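Local structure of lipoteichoic acid primase (Listeria monocytogenes, 4UOP) at residues B[66-71]-B[252-257]; B[72-77]-B[85-90]; B[185-190]-B[220-225]. The protein is the extracellular catalytic domain of a lipoteichoic acid primase, a member of the sulfatase family with a magnesium ion bound in a metal site. All coordinates share one frame; numbering follows the deposited sequence.

How the interactions relate
All three contacts lie in the sulfatase-family domain, around the loop that follows strand 59-65 and opens with the magnesium ligand E66. Interaction 1 packs this loop on helix 246-271; along the chain it encloses interaction 2 and then interaction 3, which follow one another in series. The centre of interaction 1 is about 10 Å from that of interaction 2 and about 12 Å from that of interaction 3, and it touches both: F68 meets L86 and R70 reaches Q90, while E66 is held by S220 and S223. Interactions 2 and 3, with centres about 21 Å apart, do not touch. The loop that carries the magnesium ligand thus adjoins both of the other contacts.

Interaction 1: residues B[66-71]-B[252-257]; sequences ESFQRN and EAVHYA. With MG (magnesium ion), chain J.
F68 lays its ring against helix 246-271, where V254 and A257, one turn apart, receive it. CG1 of V254 stands over one face of the ring, 4.0 Å from the centroid and 22° off the normal, a CH-pi contact displaced toward the rim. A257 comes from another direction: its CB lies in the plane of the ring at the edge, 3.8 Å from F68 CE1. The rim carbon CZ also nears the helix backbone, 3.7 Å from V254 O. Chi1 of -83° turns CG of F68 away from its own carbonyl carbon, carrying the ring to the helix.

Two residues earlier, E66 sends its carboxylate the other way. A bend at chi2 (59°) leads to a bidentate grip on the magnesium ion, with OE2 at 2.2 Å and OE1 at 2.4 Å; water 1, T108, D284 and H285 complete the site. OE2 also accepts a bond of 2.7 Å from OG of S67 on its anti lone pair, so this oxygen is fixed by both metal and hydroxyl. Beyond F68, the amide of Q69 donates through NE2 to OD1 of N71, nearly straight and in the plane of both groups.

The loop thus leaves strand 59-65 of the central sheet at the metal and turns its aromatic residue onto helix 246-271, while the backbone of E66 is held by S220 and S223 in the loop after the neighbouring parallel strand 214-219.

Interaction 2: residues B[72-77]-B[85-90]; sequences LTNVKI and TLDGLQ
N74 lies with its amide almost flat over the carboxylate of D87, the two planes only 18° apart. The overlap is a stack of polar groups rather than a hydrogen-bonded pair: OD1 of D87 sits 3.1 Å from CG of N74, so the carboxylate oxygen approaches the amide carbon, while OD1 of N74 and OD2 of D87 are two acceptors 3.3 Å apart. T83 holds the carboxylate, its hydroxyl bonded to OD1 of D87 and to the backbone N of N74.

The third flat group, the amide of Q90, is turned 64° against that of N74. ND2 of N74 donates to OE1 of Q90 over 3.0 Å, but the N-H angle is a bent 134°. The donor stands well above the carbonyl plane of Q90, although the acceptor lies close to the amide plane of N74. The extended chain of Q90 beyond CG carries OE1 across to this donor and to R70, whose NH2 also bonds it.

The contact lies within a short chain reversal: 72-77 enters the two-stranded antiparallel hairpin formed by strands 76-77 and 80-81, and helix 84-89 then returns beside N74. Water 2 spans the gap on the hairpin side, donating to V75 O at 2.9 Å and to OD2 of D87 at 2.7 Å. Beneath the polar stack, CG2 of T73 meets CD1 of L86 at 4.3 Å, a loose apolar contact; the hydroxyl of T73 is bonded instead to the carbonyl of R70. L86 also packs on F320 of strand 319-322, as do L89 and Q90.

Interaction 3: residues B[185-190]-B[220-225]; sequences DVIGFS and SVSSHM
I187 and S222 bury the most surface here, meeting where the branch of one faces the hydroxymethyl group of the other. CB of I187 lies 4.1 Å from OG of S222, and CG2 of I187 stands at a similar distance, so the aliphatic branch lies alongside the serine at van der Waals range. The hydroxyl itself is engaged by polar partners: it is bonded to the backbone N of D193 and, at 2.8 Å, to water 3, which lies 2.8 Å from I187 O and probably donates to it, so linking the two segments.

I187 opens a type II' beta turn that ends at S190 and joins strands 186-187 and 190-191 of a small antiparallel hairpin, closed by the bond from I187 N to S190 O. Facing it, V221 to H224 form a type I turn in the loop after strand 214-219.

V221 covers the other end of the hairpin turn. With chi1 at 82°, its CG1 lies between the backbone N and the carbonyl carbon and reaches OG of S190 at 3.5 Å, an apolar approach to a hydroxyl that is hydrogen-bonded to T155. Y256 of helix 246-271 packs against both I187 and S222.

Interaction 1: residues B[66-71]-B[252-257]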
ATOM      1  N   GLU B  66       8.605  19.293  -0.551  1.00 17.82           N
ATOM      2  CA  GLU B  66       8.922  17.889  -0.736  1.00 17.74           C
ATOM      3  C   GLU B  66       9.958  17.362   0.269  1.00 18.00           C
ATOM      4  O   GLU B  66      11.081  17.891   0.358  1.00 17.23           O
ATOM      5  CB  GLU B  66       9.436  17.672  -2.168  1.00 18.45           C
ATOM      6  CG  GLU B  66       9.861  16.238  -2.444  1.00 19.04           C
ATOM      7  CD  GLU B  66       8.733  15.248  -2.228  1.00 19.18           C
ATOM      8  OE1 GLU B  66       7.725  15.324  -2.962  1.00 19.42           O
ATOM      9  OE2 GLU B  66       8.855  14.376  -1.343  1.00 18.63           O
ATOM     10  N   SER B  67       9.575  16.332   1.024  1.00 17.15           N
ATOM     11  CA  SER B  67      10.493  15.569   1.884  1.00 16.79           C
ATOM     12  C   SER B  67      11.150  16.353   3.038  1.00 16.85           C
ATOM     13  O   SER B  67      12.113  15.864   3.634  1.00 19.22           O
ATOM     14  CB  SER B  67      11.574  14.873   1.024  1.00 16.91           C
ATOM     15  OG  SER B  67      10.990  13.839   0.241  1.00 17.60           O
ATOM     16  N   PHE B  68      10.597  17.518   3.393  1.00 17.11           N
ATOM     17  CA  PHE B  68      11.006  18.242   4.604  1.00 17.64           C
ATOM     18  C   PHE B  68      10.435  17.533   5.854  1.00 18.79           C
ATOM     19  O   PHE B  68       9.236  17.233   5.900  1.00 18.59           O
ATOM     20  CB  PHE B  68      10.495  19.686   4.589  1.00 17.78           C
ATOM     21  CG  PHE B  68      11.345  20.667   3.807  1.00 17.82           C
ATOM     22  CD1 PHE B  68      11.670  20.440   2.481  1.00 17.21           C
ATOM     23  CD2 PHE B  68      11.756  21.865   4.388  1.00 18.81           C
ATOM     24  CE1 PHE B  68      12.420  21.367   1.763  1.00 17.19           C
ATOM     25  CE2 PHE B  68      12.503  22.797   3.675  1.00 18.98           C
ATOM     26  CZ  PHE B  68      12.813  22.555   2.352  1.00 18.02           C
ATOM     27  N   GLN B  69      11.280  17.287   6.857  1.00 18.31           N
ATOM     28  CA  GLN B  69      10.833  16.719   8.136  1.00 17.18           C
ATOM     29  C   GLN B  69      11.386  17.553   9.275  1.00 17.44           C
ATOM     30  O   GLN B  69      12.520  18.035   9.224  1.00 16.71           O
ATOM     31  CB  GLN B  69      11.229  15.247   8.285  1.00 18.44           C
ATOM     32  CG  GLN B  69      12.722  14.965   8.202  1.00 18.31           C
ATOM     33  CD  GLN B  69      12.991  13.495   7.969  1.00 18.31           C
ATOM     34  OE1 GLN B  69      12.833  13.008   6.855  1.00 19.43           O
ATOM     35  NE2 GLN B  69      13.385  12.773   9.027  1.00 17.87           N
ATOM     36  N   ARG B  70      10.585  17.706  10.318  1.00 15.88           N
ATOM     37  CA  ARG B  70      10.902  18.643  11.386  1.00 16.32           C
ATOM     38  C   ARG B  70      12.229  18.366  12.080  1.00 16.87           C
ATOM     39  O   ARG B  70      12.928  19.315  12.442  1.00 18.48           O
ATOM     40  CB  ARG B  70       9.772  18.714  12.417  1.00 16.54           C
ATOM     41  CG  ARG B  70       9.909  19.859  13.410  1.00 17.24           C
ATOM     42  CD  ARG B  70      10.133  21.184  12.711  1.00 19.07           C
ATOM     43  NE  ARG B  70       9.992  22.351  13.580  1.00 20.65           N
ATOM     44  CZ  ARG B  70      10.509  23.558  13.324  1.00 23.34           C
ATOM     45  NH1 ARG B  70      11.275  23.766  12.245  1.00 23.49           N
ATOM     46  NH2 ARG B  70      10.277  24.565  14.164  1.00 24.07           N
ATOM     47  N   ASN B  71      12.583  17.095  12.274  1.00 16.40           N
ATOM     48  CA  ASN B  71      13.844  16.768  12.967  1.00 17.36           C
ATOM     49  C   ASN B  71      15.095  16.954  12.099  1.00 18.73           C
ATOM     50  O   ASN B  71      16.229  16.768  12.572  1.00 17.93           O
ATOM     51  CB  ASN B  71      13.796  15.390  13.635  1.00 17.99           C
ATOM     52  CG  ASN B  71      13.679  14.233  12.664  1.00 17.88           C
ATOM     53  OD1 ASN B  71      13.895  14.356  11.462  1.00 18.66           O
ATOM     54  ND2 ASN B  71      13.355  13.073  13.205  1.00 19.53           N
ATOM     55  N   GLU B 252      21.922  19.325   1.166  1.00 18.69           N
ATOM     56  CA  GLU B 252      22.121  20.276   0.063  1.00 20.68           C
ATOM     57  C   GLU B 252      20.783  20.606  -0.619  1.00 19.34           C
ATOM     58  O   GLU B 252      20.522  21.751  -0.973  1.00 18.19           O
ATOM     59  CB  GLU B 252      23.055  19.730  -1.013  1.00 22.55           C
ATOM     60  CG  GLU B 252      24.445  19.373  -0.532  1.00 24.66           C
ATOM     61  CD  GLU B 252      25.355  20.569  -0.303  1.00 27.93           C
ATOM     62  OE1 GLU B 252      24.945  21.745  -0.494  1.00 28.14           O
ATOM     63  OE2 GLU B 252      26.522  20.302   0.060  1.00 30.64           O
ATOM     64  N   ALA B 253      19.956  19.589  -0.811  1.00 18.98           N
ATOM     65  CA  ALA B 253      18.689  19.757  -1.532  1.00 18.68           C
ATOM     66  C   ALA B 253      17.684  20.539  -0.706  1.00 18.99           C
ATOM     67  O   ALA B 253      17.008  21.427  -1.234  1.00 18.88           O
ATOM     68  CB  ALA B 253      18.103  18.420  -1.919  1.00 19.08           C
ATOM     69  N   VAL B 254      17.593  20.222   0.575  1.00 18.11           N
ATOM     70  CA  VAL B 254      16.699  20.960   1.475  1.00 19.26           C
ATOM     71  C   VAL B 254      17.151  22.422   1.587  1.00 18.78           C
ATOM     72  O   VAL B 254      16.329  23.329   1.579  1.00 18.20           O
ATOM     73  CB  VAL B 254      16.628  20.280   2.849  1.00 20.33           C
ATOM     74  CG1 VAL B 254      16.025  21.203   3.892  1.00 22.72           C
ATOM     75  CG2 VAL B 254      15.835  18.981   2.730  1.00 21.22           C
ATOM     76  N   HIS B 255      18.468  22.649   1.643  1.00 18.59           N
ATOM     77  CA  HIS B 255      18.992  23.991   1.715  1.00 19.56           C
ATOM     78  C   HIS B 255      18.653  24.773   0.451  1.00 18.55           C
ATOM     79  O   HIS B 255      18.279  25.927   0.526  1.00 19.93           O
ATOM     80  CB  HIS B 255      20.507  23.980   1.941  1.00 20.72           C
ATOM     81  CG  HIS B 255      21.105  25.346   2.012  1.00 22.98           C
ATOM     82  ND1 HIS B 255      20.981  26.151   3.122  1.00 24.15           N
ATOM     83  CD2 HIS B 255      21.801  26.062   1.101  1.00 24.42           C
ATOM     84  CE1 HIS B 255      21.608  27.295   2.899  1.00 25.55           C
ATOM     85  NE2 HIS B 255      22.106  27.267   1.678  1.00 26.08           N
ATOM     86  N   TYR B 256      18.804  24.141  -0.711  1.00 18.52           N
ATOM     87  CA  TYR B 256      18.427  24.761  -1.965  1.00 18.47           C
ATOM     88  C   TYR B 256      16.924  25.110  -1.965  1.00 18.29           C
ATOM     89  O   TYR B 256      16.528  26.229  -2.298  1.00 18.48           O
ATOM     90  CB  TYR B 256      18.763  23.854  -3.145  1.00 19.31           C
ATOM     91  CG  TYR B 256      18.172  24.357  -4.424  1.00 20.43           C
ATOM     92  CD1 TYR B 256      18.795  25.377  -5.152  1.00 20.79           C
ATOM     93  CD2 TYR B 256      16.937  23.869  -4.891  1.00 21.24           C
ATOM     94  CE1 TYR B 256      18.219  25.865  -6.312  1.00 21.20           C
ATOM     95  CE2 TYR B 256      16.368  24.352  -6.046  1.00 21.42           C
ATOM     96  CZ  TYR B 256      17.012  25.349  -6.755  1.00 21.18           C
ATOM     97  OH  TYR B 256      16.415  25.838  -7.898  1.00 22.38           O
ATOM     98  N   ALA B 257      16.104  24.142  -1.597  1.00 17.55           N
ATOM     99  CA  ALA B 257      14.657  24.340  -1.590  1.00 16.94           C
ATOM    100  C   ALA B 257      14.256  25.474  -0.629  1.00 16.65           C
ATOM    101  O   ALA B 257      13.421  26.312  -0.967  1.00 17.38           O
ATOM    102  CB  ALA B 257      13.957  23.041  -1.234  1.00 16.68           C
TER
HETATM  103 MG    MG J1616       6.834  13.655  -1.549  1.00 10.93          MG
HETATM  104  O   HOH W   1       7.674  11.847  -2.517  1.00 21.74           O

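Interaction 2: residues B[72-77]-B[85-90]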
ATOM      1  N   LEU B  72      14.902  17.340  10.844  1.00 18.72           N
ATOM      2  CA  LEU B  72      16.021  17.785  10.001  1.00 19.79           C
ATOM      3  C   LEU B  72      15.800  19.199   9.464  1.00 20.78           C
ATOM      4  O   LEU B  72      16.139  19.504   8.331  1.00 25.31           O
ATOM      5  CB  LEU B  72      16.247  16.783   8.866  1.00 19.90           C
ATOM      6  CG  LEU B  72      16.628  15.368   9.320  1.00 20.38           C
ATOM      7  CD1 LEU B  72      16.627  14.414   8.140  1.00 20.33           C
ATOM      8  CD2 LEU B  72      17.994  15.348  10.002  1.00 21.94           C
ATOM      9  N   THR B  73      15.181  20.045  10.270  1.00 20.22           N
ATOM     10  CA  THR B  73      15.105  21.463  10.004  1.00 21.20           C
ATOM     11  C   THR B  73      15.690  22.177  11.203  1.00 22.09           C
ATOM     12  O   THR B  73      15.864  21.578  12.264  1.00 21.52           O
ATOM     13  CB  THR B  73      13.666  21.953   9.772  1.00 21.96           C
ATOM     14  OG1 THR B  73      12.907  21.779  10.972  1.00 22.37           O
ATOM     15  CG2 THR B  73      13.012  21.205   8.619  1.00 22.02           C
ATOM     16  N   ASN B  74      16.015  23.457  11.034  1.00 23.35           N
ATOM     17  CA  ASN B  74      16.678  24.232  12.086  1.00 24.48           C
ATOM     18  C   ASN B  74      17.944  23.532  12.584  1.00 25.28           C
ATOM     19  O   ASN B  74      18.207  23.440  13.788  1.00 27.28           O
ATOM     20  CB  ASN B  74      15.700  24.543  13.235  1.00 27.97           C
ATOM     21  CG  ASN B  74      15.951  25.914  13.855  1.00 30.54           C
ATOM     22  OD1 ASN B  74      17.087  26.385  13.900  1.00 32.50           O
ATOM     23  ND2 ASN B  74      14.886  26.569  14.317  1.00 32.62           N
ATOM     24  N   VAL B  75      18.711  23.032  11.626  1.00 25.03           N
ATOM     25  CA  VAL B  75      19.964  22.328  11.857  1.00 27.04           C
ATOM     26  C   VAL B  75      21.087  23.206  11.325  1.00 28.14           C
ATOM     27  O   VAL B  75      20.907  23.909  10.338  1.00 26.53           O
ATOM     28  CB  VAL B  75      19.940  20.956  11.126  1.00 27.10           C
ATOM     29  CG1 VAL B  75      21.339  20.443  10.818  1.00 26.93           C
ATOM     30  CG2 VAL B  75      19.162  19.934  11.953  1.00 27.73           C
ATOM     31  N   LYS B  76      22.235  23.177  12.000  1.00 31.04           N
ATOM     32  CA  LYS B  76      23.442  23.851  11.520  1.00 32.62           C
ATOM     33  C   LYS B  76      24.536  22.817  11.299  1.00 32.94           C
ATOM     34  O   LYS B  76      24.764  21.967  12.158  1.00 32.41           O
ATOM     35  CB  LYS B  76      23.932  24.876  12.539  1.00 35.47           C
ATOM     36  CG  LYS B  76      23.158  26.171  12.546  1.00 39.27           C
ATOM     37  CD  LYS B  76      23.721  27.121  13.589  1.00 42.22           C
ATOM     38  CE  LYS B  76      22.980  28.444  13.591  1.00 44.94           C
ATOM     39  NZ  LYS B  76      23.138  29.188  12.311  1.00 47.61           N
ATOM     40  N   ILE B  77      25.192  22.880  10.140  1.00 34.22           N
ATOM     41  CA  ILE B  77      26.328  22.021   9.824  1.00 37.59           C
ATOM     42  C   ILE B  77      27.568  22.912   9.819  1.00 40.42           C
ATOM     43  O   ILE B  77      27.742  23.720   8.911  1.00 37.49           O
ATOM     44  CB  ILE B  77      26.182  21.353   8.436  1.00 38.78           C
ATOM     45  CG1 ILE B  77      24.878  20.552   8.327  1.00 39.14           C
ATOM     46  CG2 ILE B  77      27.376  20.458   8.138  1.00 38.84           C
ATOM     47  CD1 ILE B  77      24.753  19.389   9.284  1.00 41.12           C
ATOM     48  N   THR B  85      15.486  30.104   6.017  1.00 20.57           N
ATOM     49  CA  THR B  85      14.160  30.699   5.726  1.00 21.27           C
ATOM     50  C   THR B  85      13.148  30.242   6.764  1.00 21.38           C
ATOM     51  O   THR B  85      12.447  31.071   7.346  1.00 22.34           O
ATOM     52  CB  THR B  85      13.655  30.357   4.304  1.00 20.84           C
ATOM     53  OG1 THR B  85      14.558  30.886   3.340  1.00 21.03           O
ATOM     54  CG2 THR B  85      12.262  30.946   4.026  1.00 20.83           C
ATOM     55  N   LEU B  86      13.062  28.941   7.009  1.00 21.45           N
ATOM     56  CA  LEU B  86      12.085  28.414   7.979  1.00 21.81           C
ATOM     57  C   LEU B  86      12.430  28.877   9.384  1.00 21.64           C
ATOM     58  O   LEU B  86      11.556  29.220  10.152  1.00 21.56           O
ATOM     59  CB  LEU B  86      12.005  26.886   7.933  1.00 22.15           C
ATOM     60  CG  LEU B  86      11.504  26.240   6.636  1.00 22.94           C
ATOM     61  CD1 LEU B  86      11.304  24.732   6.834  1.00 24.58           C
ATOM     62  CD2 LEU B  86      10.237  26.896   6.129  1.00 24.19           C
ATOM     63  N   ASP B  87      13.714  28.910   9.711  1.00 22.85           N
ATOM     64  CA  ASP B  87      14.143  29.350  11.041  1.00 24.94           C
ATOM     65  C   ASP B  87      13.727  30.799  11.290  1.00 23.98           C
ATOM     66  O   ASP B  87      13.243  31.116  12.364  1.00 24.56           O
ATOM     67  CB  ASP B  87      15.650  29.195  11.214  1.00 25.87           C
ATOM     68  CG  ASP B  87      16.140  27.765  10.969  1.00 28.26           C
ATOM     69  OD1 ASP B  87      15.321  26.806  10.932  1.00 30.45           O
ATOM     70  OD2 ASP B  87      17.363  27.599  10.809  1.00 29.03           O
ATOM     71  N   GLY B  88      13.899  31.656  10.285  1.00 23.78           N
ATOM     72  CA  GLY B  88      13.510  33.064  10.352  1.00 24.11           C
ATOM     73  C   GLY B  88      12.008  33.263  10.497  1.00 24.50           C
ATOM     74  O   GLY B  88      11.567  34.190  11.173  1.00 26.45           O
ATOM     75  N   LEU B  89      11.213  32.394   9.879  1.00 24.24           N
ATOM     76  CA  LEU B  89       9.742  32.490   9.991  1.00 25.40           C
ATOM     77  C   LEU B  89       9.202  32.227  11.391  1.00 25.87           C
ATOM     78  O   LEU B  89       8.090  32.657  11.704  1.00 26.83           O
ATOM     79  CB  LEU B  89       9.059  31.505   9.044  1.00 25.36           C
ATOM     80  CG  LEU B  89       9.091  31.826   7.558  1.00 26.89           C
ATOM     81  CD1 LEU B  89       8.544  30.631   6.793  1.00 27.37           C
ATOM     82  CD2 LEU B  89       8.307  33.086   7.245  1.00 27.66           C
ATOM     83  N   GLN B  90       9.953  31.510  12.220  1.00 25.81           N
ATOM     84  CA  GLN B  90       9.504  31.198  13.585  1.00 28.75           C
ATOM     85  C   GLN B  90       9.130  32.433  14.403  1.00 31.71           C
ATOM     86  O   GLN B  90       8.205  32.370  15.207  1.00 31.20           O
ATOM     87  CB  GLN B  90      10.545  30.367  14.334  1.00 30.02           C
ATOM     88  CG  GLN B  90      10.622  28.936  13.823  1.00 29.83           C
ATOM     89  CD  GLN B  90      11.559  28.027  14.600  1.00 29.78           C
ATOM     90  OE1 GLN B  90      11.920  26.963  14.116  1.00 30.60           O
ATOM     91  NE2 GLN B  90      11.919  28.416  15.814  1.00 31.04           N
TER
HETATM   92  O   HOH W   2      18.520  25.454   9.690  1.00 27.60           O

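Interaction 3: residues B[185-190]-B[220-225]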
ATOM      1  N   ASP B 185      16.428  24.759 -16.578  1.00 40.76           N
ATOM      2  CA  ASP B 185      16.891  24.595 -15.196  1.00 39.04           C
ATOM      3  C   ASP B 185      16.245  23.404 -14.494  1.00 36.66           C
ATOM      4  O   ASP B 185      15.663  23.529 -13.407  1.00 34.82           O
ATOM      5  CB  ASP B 185      16.654  25.895 -14.408  1.00 39.74           C
ATOM      6  CG  ASP B 185      17.430  25.948 -13.084  1.00 41.54           C
ATOM      7  OD1 ASP B 185      18.523  25.350 -12.971  1.00 43.38           O
ATOM      8  OD2 ASP B 185      16.943  26.608 -12.149  1.00 40.06           O
ATOM      9  N   VAL B 186      16.360  22.247 -15.131  1.00 33.37           N
ATOM     10  CA  VAL B 186      15.879  20.999 -14.570  1.00 36.22           C
ATOM     11  C   VAL B 186      16.788  20.565 -13.412  1.00 37.90           C
ATOM     12  O   VAL B 186      18.021  20.611 -13.511  1.00 37.33           O
ATOM     13  CB  VAL B 186      15.799  19.891 -15.646  1.00 36.24           C
ATOM     14  CG1 VAL B 186      15.502  18.538 -15.018  1.00 35.50           C
ATOM     15  CG2 VAL B 186      14.743  20.243 -16.687  1.00 35.91           C
ATOM     16  N   ILE B 187      16.163  20.182 -12.306  1.00 37.62           N
ATOM     17  CA  ILE B 187      16.859  19.586 -11.165  1.00 39.30           C
ATOM     18  C   ILE B 187      16.102  18.300 -10.870  1.00 41.21           C
ATOM     19  O   ILE B 187      14.886  18.323 -10.643  1.00 38.59           O
ATOM     20  CB  ILE B 187      16.872  20.516  -9.935  1.00 39.53           C
ATOM     21  CG1 ILE B 187      17.767  21.721 -10.219  1.00 38.45           C
ATOM     22  CG2 ILE B 187      17.344  19.773  -8.687  1.00 39.85           C
ATOM     23  CD1 ILE B 187      17.872  22.716  -9.078  1.00 37.95           C
ATOM     24  N   GLY B 188      16.813  17.177 -10.898  1.00 41.80           N
ATOM     25  CA  GLY B 188      16.158  15.880 -10.876  1.00 43.88           C
ATOM     26  C   GLY B 188      15.465  15.639 -12.207  1.00 45.85           C
ATOM     27  O   GLY B 188      16.121  15.615 -13.248  1.00 51.07           O
ATOM     28  N   PHE B 189      14.142  15.488 -12.187  1.00 43.85           N
ATOM     29  CA  PHE B 189      13.395  15.144 -13.402  1.00 44.85           C
ATOM     30  C   PHE B 189      12.475  16.250 -13.915  1.00 39.02           C
ATOM     31  O   PHE B 189      11.737  16.027 -14.871  1.00 38.87           O
ATOM     32  CB  PHE B 189      12.560  13.875 -13.184  1.00 48.15           C
ATOM     33  CG  PHE B 189      13.343  12.600 -13.247  1.00 52.57           C
ATOM     34  CD1 PHE B 189      13.723  12.055 -14.476  1.00 55.45           C
ATOM     35  CD2 PHE B 189      13.665  11.917 -12.086  1.00 54.45           C
ATOM     36  CE1 PHE B 189      14.429  10.867 -14.537  1.00 55.80           C
ATOM     37  CE2 PHE B 189      14.371  10.731 -12.145  1.00 57.03           C
ATOM     38  CZ  PHE B 189      14.753  10.205 -13.370  1.00 55.79           C
ATOM     39  N   SER B 190      12.508  17.431 -13.304  1.00 33.73           N
ATOM     40  CA  SER B 190      11.642  18.515 -13.762  1.00 31.69           C
ATOM     41  C   SER B 190      12.210  19.885 -13.367  1.00 29.02           C
ATOM     42  O   SER B 190      13.187  19.966 -12.610  1.00 30.95           O
ATOM     43  CB  SER B 190      10.199  18.285 -13.263  1.00 32.45           C
ATOM     44  OG  SER B 190      10.100  18.442 -11.871  1.00 31.88           O
ATOM     45  N   SER B 220       6.460  21.732  -4.309  1.00 17.11           N
ATOM     46  CA  SER B 220       7.888  21.762  -4.611  1.00 18.38           C
ATOM     47  C   SER B 220       8.403  20.402  -5.027  1.00 19.53           C
ATOM     48  O   SER B 220       7.701  19.447  -4.865  1.00 19.26           O
ATOM     49  CB  SER B 220       8.685  22.299  -3.440  1.00 18.66           C
ATOM     50  OG  SER B 220       8.939  21.315  -2.540  1.00 19.15           O
ATOM     51  N   VAL B 221       9.588  20.332  -5.634  1.00 19.25           N
ATOM     52  CA  VAL B 221      10.079  19.059  -6.080  1.00 21.32           C
ATOM     53  C   VAL B 221      11.582  18.855  -6.011  1.00 20.30           C
ATOM     54  O   VAL B 221      12.007  17.786  -6.087  1.00 19.18           O
ATOM     55  CB  VAL B 221       9.535  18.696  -7.470  1.00 23.51           C
ATOM     56  CG1 VAL B 221      10.343  19.363  -8.528  1.00 26.31           C
ATOM     57  CG2 VAL B 221       9.518  17.210  -7.697  1.00 25.21           C
ATOM     58  N   SER B 222      12.328  19.926  -5.888  1.00 19.73           N
ATOM     59  CA  SER B 222      13.780  19.836  -5.995  1.00 20.25           C
ATOM     60  C   SER B 222      14.420  18.997  -4.883  1.00 21.23           C
ATOM     61  O   SER B 222      15.497  18.494  -5.035  1.00 20.86           O
ATOM     62  CB  SER B 222      14.429  21.211  -6.088  1.00 19.63           C
ATOM     63  OG  SER B 222      14.103  21.823  -7.282  1.00 20.80           O
ATOM     64  N   SER B 223      13.758  18.944  -3.746  1.00 19.56           N
ATOM     65  CA  SER B 223      14.237  18.133  -2.638  1.00 19.26           C
ATOM     66  C   SER B 223      13.644  16.705  -2.616  1.00 19.01           C
ATOM     67  O   SER B 223      13.673  16.024  -1.575  1.00 19.75           O
ATOM     68  CB  SER B 223      14.042  18.872  -1.310  1.00 19.31           C
ATOM     69  OG  SER B 223      12.704  19.360  -1.188  1.00 19.60           O
ATOM     70  N   HIS B 224      13.151  16.230  -3.759  1.00 18.86           N
ATOM     71  CA  HIS B 224      12.746  14.822  -3.912  1.00 19.72           C
ATOM     72  C   HIS B 224      14.020  13.971  -3.991  1.00 21.35           C
ATOM     73  O   HIS B 224      15.041  14.430  -4.531  1.00 20.66           O
ATOM     74  CB  HIS B 224      11.945  14.621  -5.204  1.00 19.97           C
ATOM     75  CG  HIS B 224      11.071  13.401  -5.210  1.00 21.62           C
ATOM     76  ND1 HIS B 224      11.554  12.127  -5.422  1.00 22.81           N
ATOM     77  CD2 HIS B 224       9.736  13.268  -5.024  1.00 23.45           C
ATOM     78  CE1 HIS B 224      10.549  11.263  -5.387  1.00 22.80           C
ATOM     79  NE2 HIS B 224       9.435  11.932  -5.145  1.00 23.75           N
ATOM     80  N   MET B 225      13.944  12.744  -3.491  1.00 21.47           N
ATOM     81  CA  MET B 225      15.044  11.771  -3.610  1.00 24.08           C
ATOM     82  C   MET B 225      15.258  11.490  -5.100  1.00 24.62           C
ATOM     83  O   MET B 225      14.291  11.501  -5.868  1.00 23.65           O
ATOM     84  CB  MET B 225      14.662  10.505  -2.842  1.00 26.05           C
ATOM     85  CG  MET B 225      15.768   9.493  -2.573  1.00 28.86           C
ATOM     86  SD  MET B 225      15.167   7.926  -1.886  1.00 33.53           S
ATOM     87  CE  MET B 225      14.893   8.319  -0.174  1.00 34.60           C
TER
HETATM   88  O   HOH W   3      13.311  20.274  -9.459  1.00 27.10           O